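Local coordinates for PfkB family carbohydrate kinase (Listeria grayi DSM 20601, PDB 4GM6), which probably phosphorylates a sugar or sugar-acid substrate, as carbohydrate kinases of the PfkB (ribokinase-like) family do, at residues C[35-40]-C[51-56]; C[116-121]-C[258-263]; C[283-288]-C[322-327]; C[293-298]-C[314-319]. All coordinates share one frame; numbering follows the deposited sequence. Where two conformers were deposited one is given.

Interaction 1. Residues C[35-40]-C[51-56]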
# COMPACT_ATOMS: atom_id res chain seq x y z
N MET C 35 14.49 -15.66 6.99
CA MET C 35 13.49 -14.68 6.64
C MET C 35 13.79 -14.20 5.22
O MET C 35 14.90 -13.73 4.93
CB MET C 35 13.47 -13.51 7.61
CG MET C 35 12.50 -12.42 7.15
SD MET C 35 12.25 -11.10 8.35
CE MET C 35 13.92 -10.53 8.62
N ARG C 36 12.82 -14.34 4.33
CA ARG C 36 13.00 -13.82 2.99
C ARG C 36 12.45 -12.39 2.91
O ARG C 36 11.38 -12.12 3.46
CB ARG C 36 12.33 -14.70 1.93
CG ARG C 36 12.27 -13.91 0.63
CD ARG C 36 11.86 -14.69 -0.61
NE ARG C 36 10.82 -15.70 -0.43
CZ ARG C 36 9.68 -15.76 -1.13
NH1 ARG C 36 8.84 -16.76 -0.93
NH2 ARG C 36 9.38 -14.84 -2.02
N LEU C 37 13.18 -11.50 2.25
CA LEU C 37 12.78 -10.09 2.05
C LEU C 37 12.72 -9.78 0.57
O LEU C 37 13.75 -9.76 -0.09
CB LEU C 37 13.76 -9.16 2.76
CG LEU C 37 13.83 -9.48 4.27
CD1 LEU C 37 15.26 -9.52 4.77
CD2 LEU C 37 13.04 -8.48 5.08
N SER C 38 11.51 -9.52 0.07
CA SER C 38 11.19 -9.55 -1.36
C SER C 38 10.79 -8.17 -1.88
O SER C 38 10.04 -7.47 -1.20
CB SER C 38 9.98 -10.47 -1.57
OG SER C 38 10.39 -11.80 -1.72
N THR C 39 11.24 -7.81 -3.08
CA THR C 39 10.72 -6.60 -3.75
C THR C 39 9.41 -6.95 -4.44
O THR C 39 9.09 -8.11 -4.65
CB THR C 39 11.68 -6.06 -4.83
OG1 THR C 39 11.72 -6.95 -5.96
CG2 THR C 39 13.08 -5.92 -4.27
N GLN C 40 8.64 -5.94 -4.78
CA GLN C 40 7.38 -6.13 -5.48
C GLN C 40 7.67 -6.34 -6.99
O GLN C 40 8.77 -6.03 -7.47
CB GLN C 40 6.46 -4.91 -5.21
CG GLN C 40 6.12 -4.76 -3.70
CD GLN C 40 7.29 -4.19 -2.86
OE1 GLN C 40 7.92 -3.22 -3.28
NE2 GLN C 40 7.59 -4.80 -1.68
N LEU C 51 10.26 -3.93 1.79
CA LEU C 51 10.41 -5.33 1.42
C LEU C 51 9.31 -6.14 2.10
O LEU C 51 9.08 -5.98 3.30
CB LEU C 51 11.78 -5.85 1.89
CG LEU C 51 12.99 -5.17 1.26
CD1 LEU C 51 14.23 -5.31 2.14
CD2 LEU C 51 13.24 -5.77 -0.12
N ASP C 52 8.68 -7.03 1.33
CA ASP C 52 7.73 -8.01 1.89
C ASP C 52 8.45 -9.16 2.60
O ASP C 52 9.47 -9.64 2.13
CB ASP C 52 6.83 -8.55 0.78
CG ASP C 52 5.98 -7.45 0.17
OD1 ASP C 52 5.33 -6.76 0.96
OD2 ASP C 52 6.01 -7.24 -1.06
N ILE C 53 7.91 -9.59 3.73
CA ILE C 53 8.53 -10.63 4.54
C ILE C 53 7.86 -11.98 4.36
O ILE C 53 6.64 -12.06 4.33
CB ILE C 53 8.33 -10.31 6.04
CG1 ILE C 53 9.09 -9.06 6.45
CG2 ILE C 53 8.76 -11.49 6.89
CD1 ILE C 53 8.97 -8.84 7.96
N HIS C 54 8.65 -13.05 4.25
CA HIS C 54 8.14 -14.42 4.28
C HIS C 54 9.15 -15.28 5.03
O HIS C 54 10.35 -15.11 4.85
CB HIS C 54 7.95 -14.97 2.87
CG HIS C 54 6.88 -14.26 2.11
ND1 HIS C 54 7.14 -13.27 1.18
CD2 HIS C 54 5.53 -14.37 2.18
CE1 HIS C 54 6.00 -12.82 0.70
NE2 HIS C 54 5.01 -13.47 1.29
N ILE C 55 8.67 -16.17 5.90
CA ILE C 55 9.53 -17.13 6.58
C ILE C 55 9.56 -18.42 5.78
O ILE C 55 8.53 -18.86 5.26
CB ILE C 55 9.02 -17.44 7.99
CG1 ILE C 55 8.76 -16.13 8.73
CG2 ILE C 55 9.97 -18.38 8.73
CD1 ILE C 55 10.00 -15.30 9.02
N GLY C 56 10.73 -19.02 5.66
CA GLY C 56 10.86 -20.24 4.87
C GLY C 56 12.16 -20.95 5.15
O GLY C 56 12.91 -20.55 6.01
O HOH W 1 9.32 -12.14 1.17
O HOH W 2 7.16 -8.89 -2.70
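The Met-35 side chain leaves its strand with CG anti to the backbone N (chi1 175°) and the chain extended through chi2, which rests SD 3.8 Å from CG2 of Ile-53. On the same face Leu-37 sets CB 3.9 Å from CD1 of Leu-51, while CD1 of Ile-55 tips in beside CB of Met-35. Between the backbones, Arg-36 with His-54 and Ser-38 with Asp-52 form antiparallel hydrogen-bonded pairs, alternating with the non-hydrogen-bonded pairs Leu-37 with Ile-53 and Met-35 with Ile-55. The shortest backbone bond runs from Arg-36 N to His-54 O (2.6 Å). This is the beta hairpin of strands 34-38 and 50-56, part of the small four-stranded sheet, consistent with the lid of ribokinase-like enzymes; Leu-51 and Asp-52 pair with an antiparallel strand of a second subunit, so the sheet continues across the interface. The other face is polar. ND1 of His-54 lies over one face of the Arg-36 guanidinium, toward its rim, and NH2 of Arg-36 donates to OG of Ser-38 (3.2 Å); the guanidinium also makes salt bridges with Asp-287 and Asp-329. A water joins Ser-38 OG, Asp-52 O and His-54 ND1. Gln-40, turned at chi2 (76°), sends NE2 to OD2 of Asp-52 at 3.0 Å; OD2 lies in the plane of the amide, but the bond meets it from above the carboxylate plane, the two planes standing 87° apart. A second water, donating to Thr-39 O, also grips OD2 of Asp-52 at 2.6 Å.

Interaction 2. Residues C[116-121]-C[258-263]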
# COMPACT_ATOMS: atom_id res chain seq x y z
N SER C 116 12.34 -9.44 -7.48
CA SER C 116 11.34 -10.04 -8.33
C SER C 116 11.82 -10.14 -9.78
O SER C 116 12.58 -9.28 -10.24
CB SER C 116 10.06 -9.20 -8.25
OG SER C 116 9.07 -9.66 -9.15
N GLY C 117 11.38 -11.17 -10.48
CA GLY C 117 11.64 -11.32 -11.91
C GLY C 117 10.32 -11.54 -12.64
O GLY C 117 9.38 -12.13 -12.09
N THR C 118 10.25 -11.04 -13.86
CA THR C 118 9.07 -11.14 -14.69
C THR C 118 9.56 -11.20 -16.14
O THR C 118 10.54 -10.54 -16.49
CB THR C 118 8.17 -9.89 -14.54
OG1 THR C 118 7.69 -9.78 -13.19
CG2 THR C 118 6.98 -9.97 -15.50
N ALA C 119 8.87 -11.96 -16.98
CA ALA C 119 9.21 -12.05 -18.41
C ALA C 119 10.69 -12.34 -18.64
O ALA C 119 11.19 -13.38 -18.20
CB ALA C 119 8.78 -10.77 -19.14
N LEU C 120 11.42 -11.45 -19.32
CA LEU C 120 12.82 -11.77 -19.64
C LEU C 120 13.74 -11.67 -18.43
O LEU C 120 14.80 -12.29 -18.43
CB LEU C 120 13.35 -10.92 -20.81
CG LEU C 120 12.66 -11.00 -22.17
CD1 LEU C 120 13.30 -10.02 -23.15
CD2 LEU C 120 12.68 -12.42 -22.74
N LYS C 121 13.34 -10.92 -17.40
CA LYS C 121 14.22 -10.70 -16.28
C LYS C 121 14.02 -11.74 -15.20
O LYS C 121 12.97 -11.79 -14.57
CB LYS C 121 13.99 -9.31 -15.64
CG LYS C 121 15.04 -8.99 -14.57
CD LYS C 121 14.46 -8.27 -13.37
CE LYS C 121 15.44 -8.20 -12.19
NZ LYS C 121 15.23 -9.25 -11.14
N SER C 258 10.69 -18.39 -19.74
CA SER C 258 11.07 -17.09 -19.25
C SER C 258 10.85 -17.12 -17.76
O SER C 258 10.50 -18.16 -17.21
CB SER C 258 10.21 -15.99 -19.89
OG SER C 258 8.88 -16.04 -19.39
N ALA C 259 11.05 -15.98 -17.10
CA ALA C 259 10.80 -15.87 -15.68
C ALA C 259 9.29 -15.93 -15.37
O ALA C 259 8.91 -16.08 -14.21
CB ALA C 259 11.41 -14.60 -15.13
N SER C 260 8.46 -15.81 -16.40
CA SER C 260 7.00 -15.82 -16.24
C SER C 260 6.34 -17.04 -16.90
O SER C 260 5.12 -17.17 -16.90
CB SER C 260 6.37 -14.54 -16.83
OG SER C 260 6.74 -13.40 -16.10
N HIS C 261 7.13 -17.94 -17.46
CA HIS C 261 6.55 -19.04 -18.21
C HIS C 261 7.44 -20.28 -18.10
O HIS C 261 8.50 -20.34 -18.71
CB HIS C 261 6.35 -18.63 -19.66
CG HIS C 261 5.61 -19.63 -20.49
ND1 HIS C 261 5.34 -19.43 -21.83
CD2 HIS C 261 5.08 -20.83 -20.18
CE1 HIS C 261 4.67 -20.46 -22.30
NE2 HIS C 261 4.49 -21.32 -21.32
N HIS C 262 6.99 -21.25 -17.31
CA HIS C 262 7.68 -22.51 -17.11
C HIS C 262 6.76 -23.66 -17.52
O HIS C 262 5.54 -23.56 -17.40
CB HIS C 262 8.02 -22.73 -15.63
CG HIS C 262 9.10 -21.83 -15.10
ND1 HIS C 262 9.64 -22.00 -13.84
CD2 HIS C 262 9.74 -20.77 -15.65
CE1 HIS C 262 10.54 -21.05 -13.62
NE2 HIS C 262 10.63 -20.30 -14.71
N LEU C 263 7.36 -24.76 -17.98
CA LEU C 263 6.67 -26.04 -18.08
C LEU C 263 7.16 -26.89 -16.92
O LEU C 263 8.34 -26.85 -16.56
CB LEU C 263 7.00 -26.72 -19.42
CG LEU C 263 6.83 -25.90 -20.70
CD1 LEU C 263 7.16 -26.76 -21.93
CD2 LEU C 263 5.44 -25.32 -20.80
O HOH W 3 7.63 -14.10 -12.53
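Ala-119 meets the 258-261 turn with a positive phi (51°), a conformation more usual for glycine; it fills the second position of a type II' turn from Thr-118 to Lys-121, and both its backbone N and O are taken by the facing segment. Its N-H runs almost straight (177°) to OG of Ser-260, 2.7 Å away, and its O accepts from Ala-259 N at 2.8 Å. With chi1 at -67°, the Ser-260 hydroxyl is turned to the Ala-119 N-H, and OG also touches CG2 of Thr-118 at 3.5 Å. The methyl of Ala-259 wedges into the mouth of the opposing turn, with CB 3.3 Å from Lys-121 O and equally near Ala-119 O. The partner is itself a type I turn, from Ser-258 to His-261, braced by an ST turn in which Ser-258 OG accepts from Ser-260 N at 3.0 Å. A water lies between Gly-117 O and Ala-259 O. Lys-121 NZ folds back to Ser-116 O (2.8 Å), approaching from above the carbonyl plane, and forms a salt bridge with Glu-115. Thus the loop between strands 111-115 and 124-128 of the small sheet is docked on the turn between strands 248-256 and 261-270 of the large one. Pro-284 and Val-286 of a third subunit pack here, and Ser-325 OG of that subunit hydrogen-bonds Thr-118 O. Ser-260 OG acts as acceptor here, so both buried main-chain polar atoms of Ala-119 are satisfied within the contact.

Interaction 3. Residues C[283-288]-C[322-327]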
# COMPACT_ATOMS: atom_id res chain seq x y z
N TYR C 283 1.87 -19.97 -16.40
CA TYR C 283 2.10 -18.59 -16.79
C TYR C 283 0.87 -17.74 -16.47
O TYR C 283 -0.24 -18.16 -16.74
CB TYR C 283 2.42 -18.50 -18.29
CG TYR C 283 2.27 -17.09 -18.83
CD1 TYR C 283 1.06 -16.67 -19.37
CD2 TYR C 283 3.33 -16.19 -18.77
CE1 TYR C 283 0.92 -15.38 -19.85
CE2 TYR C 283 3.19 -14.90 -19.26
CZ TYR C 283 1.98 -14.50 -19.80
OH TYR C 283 1.82 -13.23 -20.27
N PRO C 284 1.08 -16.55 -15.86
CA PRO C 284 2.40 -16.07 -15.43
C PRO C 284 2.83 -16.83 -14.18
O PRO C 284 2.12 -17.74 -13.74
CB PRO C 284 2.14 -14.59 -15.08
CG PRO C 284 0.71 -14.58 -14.63
CD PRO C 284 0.00 -15.63 -15.47
N ILE C 285 3.99 -16.50 -13.62
CA ILE C 285 4.42 -17.12 -12.38
C ILE C 285 4.33 -16.10 -11.25
O ILE C 285 4.94 -15.04 -11.33
CB ILE C 285 5.85 -17.67 -12.50
CG1 ILE C 285 5.84 -18.82 -13.51
CG2 ILE C 285 6.35 -18.14 -11.14
CD1 ILE C 285 7.19 -19.41 -13.85
N VAL C 286 3.57 -16.42 -10.20
CA VAL C 286 3.46 -15.51 -9.05
C VAL C 286 4.72 -15.59 -8.17
O VAL C 286 5.36 -14.58 -7.91
CB VAL C 286 2.20 -15.77 -8.21
CG1 VAL C 286 2.21 -14.95 -6.93
CG2 VAL C 286 0.94 -15.41 -9.01
N ASP C 287 5.07 -16.80 -7.74
CA ASP C 287 6.22 -16.98 -6.87
C ASP C 287 6.64 -18.45 -6.93
O ASP C 287 6.02 -19.29 -6.28
CB ASP C 287 5.85 -16.62 -5.43
CG ASP C 287 7.08 -16.52 -4.52
OD1 ASP C 287 8.15 -16.99 -4.94
OD2 ASP C 287 6.96 -15.96 -3.40
N ARG C 288 7.68 -18.75 -7.69
CA ARG C 288 8.17 -20.14 -7.81
C ARG C 288 8.87 -20.64 -6.55
O ARG C 288 9.14 -21.85 -6.44
CB ARG C 288 9.15 -20.27 -8.98
CG ARG C 288 10.51 -19.61 -8.70
CD ARG C 288 11.51 -19.89 -9.81
NE ARG C 288 12.14 -21.21 -9.67
CZ ARG C 288 13.03 -21.70 -10.52
NH1 ARG C 288 13.41 -21.00 -11.58
NH2 ARG C 288 13.55 -22.91 -10.30
N LEU C 322 0.32 -25.59 -8.33
CA LEU C 322 -0.52 -24.63 -7.62
C LEU C 322 0.30 -23.68 -6.74
O LEU C 322 -0.02 -22.51 -6.67
CB LEU C 322 -1.59 -25.34 -6.78
CG LEU C 322 -2.74 -26.00 -7.57
CD1 LEU C 322 -3.61 -26.82 -6.63
CD2 LEU C 322 -3.59 -24.99 -8.32
N LYS C 323 1.35 -24.18 -6.09
CA LYS C 323 2.20 -23.33 -5.24
C LYS C 323 2.76 -22.12 -6.00
O LYS C 323 2.98 -21.07 -5.42
CB LYS C 323 3.36 -24.14 -4.62
CG LYS C 323 4.47 -23.26 -4.02
CD LYS C 323 3.95 -22.38 -2.90
CE LYS C 323 4.94 -21.29 -2.53
NZ LYS C 323 5.13 -20.22 -3.57
N HIS C 324 2.99 -22.28 -7.30
CA HIS C 324 3.56 -21.20 -8.10
C HIS C 324 2.65 -19.97 -8.12
O HIS C 324 3.11 -18.88 -8.41
CB HIS C 324 3.83 -21.68 -9.53
CG HIS C 324 5.07 -22.52 -9.66
ND1 HIS C 324 5.15 -23.81 -9.19
CD2 HIS C 324 6.27 -22.25 -10.23
CE1 HIS C 324 6.36 -24.29 -9.45
NE2 HIS C 324 7.05 -23.36 -10.08
N SER C 325 1.37 -20.15 -7.80
CA SER C 325 0.40 -19.05 -7.82
C SER C 325 0.29 -18.30 -6.48
O SER C 325 -0.54 -17.39 -6.34
CB SER C 325 -0.99 -19.57 -8.17
OG SER C 325 -1.05 -20.04 -9.50
N ILE C 326 1.09 -18.71 -5.51
CA ILE C 326 1.02 -18.16 -4.15
C ILE C 326 2.33 -17.50 -3.70
O ILE C 326 3.41 -18.10 -3.76
CB ILE C 326 0.64 -19.26 -3.14
CG1 ILE C 326 -0.67 -19.90 -3.58
CG2 ILE C 326 0.50 -18.68 -1.73
CD1 ILE C 326 -1.86 -18.95 -3.45
N HIS C 327 2.23 -16.24 -3.27
CA HIS C 327 3.35 -15.55 -2.66
C HIS C 327 3.78 -16.24 -1.38
O HIS C 327 2.93 -16.66 -0.59
CB HIS C 327 2.97 -14.11 -2.32
CG HIS C 327 2.87 -13.21 -3.52
ND1 HIS C 327 3.94 -12.95 -4.34
CD2 HIS C 327 1.82 -12.51 -4.02
CE1 HIS C 327 3.56 -12.13 -5.31
NE2 HIS C 327 2.28 -11.85 -5.14
O HOH W 4 1.77 -18.79 -11.06
O HOH W 5 6.48 -13.27 -3.71
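The loop that leaves strand 273-282 and leads to helix 291-304, at whose start PfkB kinases carry a glycine-rich signature, is held here by the C-terminal end of helix 309-323 and the turn that follows. His-324 O is its main anchor: Asp-287 N donates to it at 2.9 Å and 165°, and Val-286 N adds a weak, bent bond. A water donates to Pro-284 O and accepts from Val-286 N. Val-286 carries CG1 anti to the backbone N (chi1 172°), placing this methyl 3.5 Å above the centre of the His-327 ring, a CH-pi contact only 10° off the normal. Facing it, the chain makes a type I turn from Lys-323 to Ile-326, and the Lys-323 chain curls round it. Its NZ binds Ile-326 O at 2.7 Å, in the carbonyl plane, and gives Asp-287 O a weak bond at 3.0 Å, so the ammonium links main-chain carbonyls of both segments. CB of Asp-287 presses on Ile-326 O at 3.3 Å. Its carboxylate accepts from Val-289 N through OD1 and Gly-328 N through OD2, and a water spans from OD2 (2.8 Å) to ND1 of His-327. At the other end, CB of Arg-288 sits 3.7 Å from CD2 of His-324, while CG2 of Ile-285 comes to an edge of that ring, whose nitrogens are held by Ala-320 O and Arg-254. Gln-41 of a fourth subunit packs on His-327, and Thr-118 O of that subunit hydrogen-bonds Ser-325 OG.

Interaction 4. Residues C[293-298]-C[314-319]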
# COMPACT_ATOMS: atom_id res chain seq x y z
N ASP C 293 9.75 -27.65 -2.79
CA ASP C 293 9.40 -28.13 -1.46
C ASP C 293 7.96 -28.61 -1.43
O ASP C 293 7.62 -29.49 -0.64
CB ASP C 293 9.61 -27.03 -0.41
CG ASP C 293 11.04 -26.52 -0.40
OD1 ASP C 293 11.96 -27.32 -0.67
OD2 ASP C 293 11.25 -25.32 -0.16
N ALA C 294 7.12 -28.03 -2.27
CA ALA C 294 5.73 -28.44 -2.33
C ALA C 294 5.68 -29.80 -3.02
O ALA C 294 4.93 -30.68 -2.61
CB ALA C 294 4.89 -27.41 -3.08
N TYR C 295 6.49 -29.96 -4.06
CA TYR C 295 6.60 -31.24 -4.74
C TYR C 295 7.12 -32.28 -3.76
O TYR C 295 6.54 -33.35 -3.62
CB TYR C 295 7.54 -31.15 -5.94
CG TYR C 295 7.57 -32.41 -6.80
CD1 TYR C 295 6.48 -32.75 -7.61
CD2 TYR C 295 8.68 -33.26 -6.81
CE1 TYR C 295 6.50 -33.90 -8.39
CE2 TYR C 295 8.70 -34.41 -7.59
CZ TYR C 295 7.61 -34.73 -8.38
OH TYR C 295 7.63 -35.86 -9.18
N THR C 296 8.20 -31.95 -3.08
CA THR C 296 8.80 -32.93 -2.15
C THR C 296 7.79 -33.38 -1.11
O THR C 296 7.66 -34.57 -0.84
CB THR C 296 10.06 -32.36 -1.45
OG1 THR C 296 11.11 -32.21 -2.41
CG2 THR C 296 10.55 -33.32 -0.32
N ALA C 297 7.07 -32.43 -0.52
CA ALA C 297 6.11 -32.76 0.52
C ALA C 297 4.96 -33.59 -0.04
O ALA C 297 4.46 -34.51 0.62
CB ALA C 297 5.57 -31.50 1.18
N ALA C 298 4.55 -33.27 -1.26
CA ALA C 298 3.43 -34.00 -1.87
C ALA C 298 3.83 -35.45 -2.16
O ALA C 298 3.05 -36.37 -1.95
CB ALA C 298 2.95 -33.31 -3.13
N LYS C 314 1.19 -37.73 -9.81
CA LYS C 314 0.18 -36.83 -10.36
C LYS C 314 -0.23 -35.80 -9.34
O LYS C 314 -0.34 -34.61 -9.64
CB LYS C 314 -1.04 -37.60 -10.86
CG LYS C 314 -2.02 -36.71 -11.61
CD LYS C 314 -2.99 -37.52 -12.46
CE LYS C 314 -4.04 -38.21 -11.60
NZ LYS C 314 -5.11 -38.83 -12.44
N PHE C 315 -0.46 -36.27 -8.12
CA PHE C 315 -0.85 -35.40 -7.02
C PHE C 315 0.24 -34.37 -6.73
O PHE C 315 -0.04 -33.17 -6.58
CB PHE C 315 -1.12 -36.25 -5.78
CG PHE C 315 -1.51 -35.45 -4.56
CD1 PHE C 315 -0.56 -35.12 -3.61
CD2 PHE C 315 -2.82 -35.04 -4.37
CE1 PHE C 315 -0.91 -34.39 -2.49
CE2 PHE C 315 -3.17 -34.32 -3.25
CZ PHE C 315 -2.22 -33.99 -2.31
N ALA C 316 1.48 -34.84 -6.64
CA ALA C 316 2.60 -33.99 -6.25
C ALA C 316 2.91 -32.93 -7.29
O ALA C 316 3.22 -31.80 -6.95
CB ALA C 316 3.84 -34.81 -5.95
N THR C 317 2.85 -33.29 -8.57
CA THR C 317 3.07 -32.29 -9.61
C THR C 317 1.98 -31.22 -9.57
O THR C 317 2.25 -30.04 -9.79
CB THR C 317 3.16 -32.93 -11.01
OG1 THR C 317 4.11 -34.00 -10.98
CG2 THR C 317 3.59 -31.88 -12.03
N ALA C 318 0.74 -31.62 -9.27
CA ALA C 318 -0.35 -30.66 -9.14
C ALA C 318 -0.12 -29.73 -7.96
O ALA C 318 -0.36 -28.52 -8.04
CB ALA C 318 -1.68 -31.39 -8.99
N ALA C 319 0.36 -30.28 -6.85
CA ALA C 319 0.62 -29.47 -5.66
C ALA C 319 1.66 -28.42 -5.95
O ALA C 319 1.54 -27.26 -5.55
CB ALA C 319 1.09 -30.36 -4.52
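Tyr-295 reaches across to helix 314-319 with the edge of its ring. Chi1 of -173° sets CG opposite the backbone N, and from CB the ring runs out alongside the facing helix. CD1 comes 3.5 Å from Ala-316 O; CE1 lies 3.7 Å from CB of Ala-316 and 3.5 Å from OG1 of Thr-317, both oxygens being met near the ring plane. Tyr-295 and Thr-317 are neighbours here, and the two side chains run out together in the same direction. At the tip, OH of Tyr-295 bonds to His-267 O, while OG1 of Thr-317 is engaged by Val-313 O of its own helix. Closer to the axes alanines meet, with Phe-315 at their side. CB of Ala-298 presses on Ala-316, 3.2 Å from its CA and 3.3 Å from its CB, tighter than ordinary van der Waals packing, with Ala-319 CB at 3.8 Å and Phe-315 CD1 at 4.0 Å. These alanines let the axes of 293-298 and 314-319, 154° apart in direction, approach to 7.8 Å. Helix 58-68 lies against the side of helix 291-304 that carries Asp-293 and Thr-296, helix 335-344 packs on Phe-315 and Ala-318 of the partner helix, and Tyr-295 lies on Tyr-250 and Thr-252 of strand 248-256 in the large sheet.

In the fold
From the N terminus, interaction 1 closes the hairpin of the small sheet first. Interaction 2 follows in series, spanning about 136 residues and tying the loop after strand 111-115 to the turn at the head of strand 261-270; the two meet where Thr-39 OG1 probably bonds Ser-116 N. Interaction 3 closes the loop from 283-288 to 322-327 and encloses interaction 4, the pairing of helices 291-304 and 309-323, with which it shares the latter helix; Lys-323 packs on Ala-294 between them. Interaction 3 is also the meeting point of the others, since Arg-36 of the small sheet and Ser-260 and His-262 at the turn and start of strand 261-270 contact its loop.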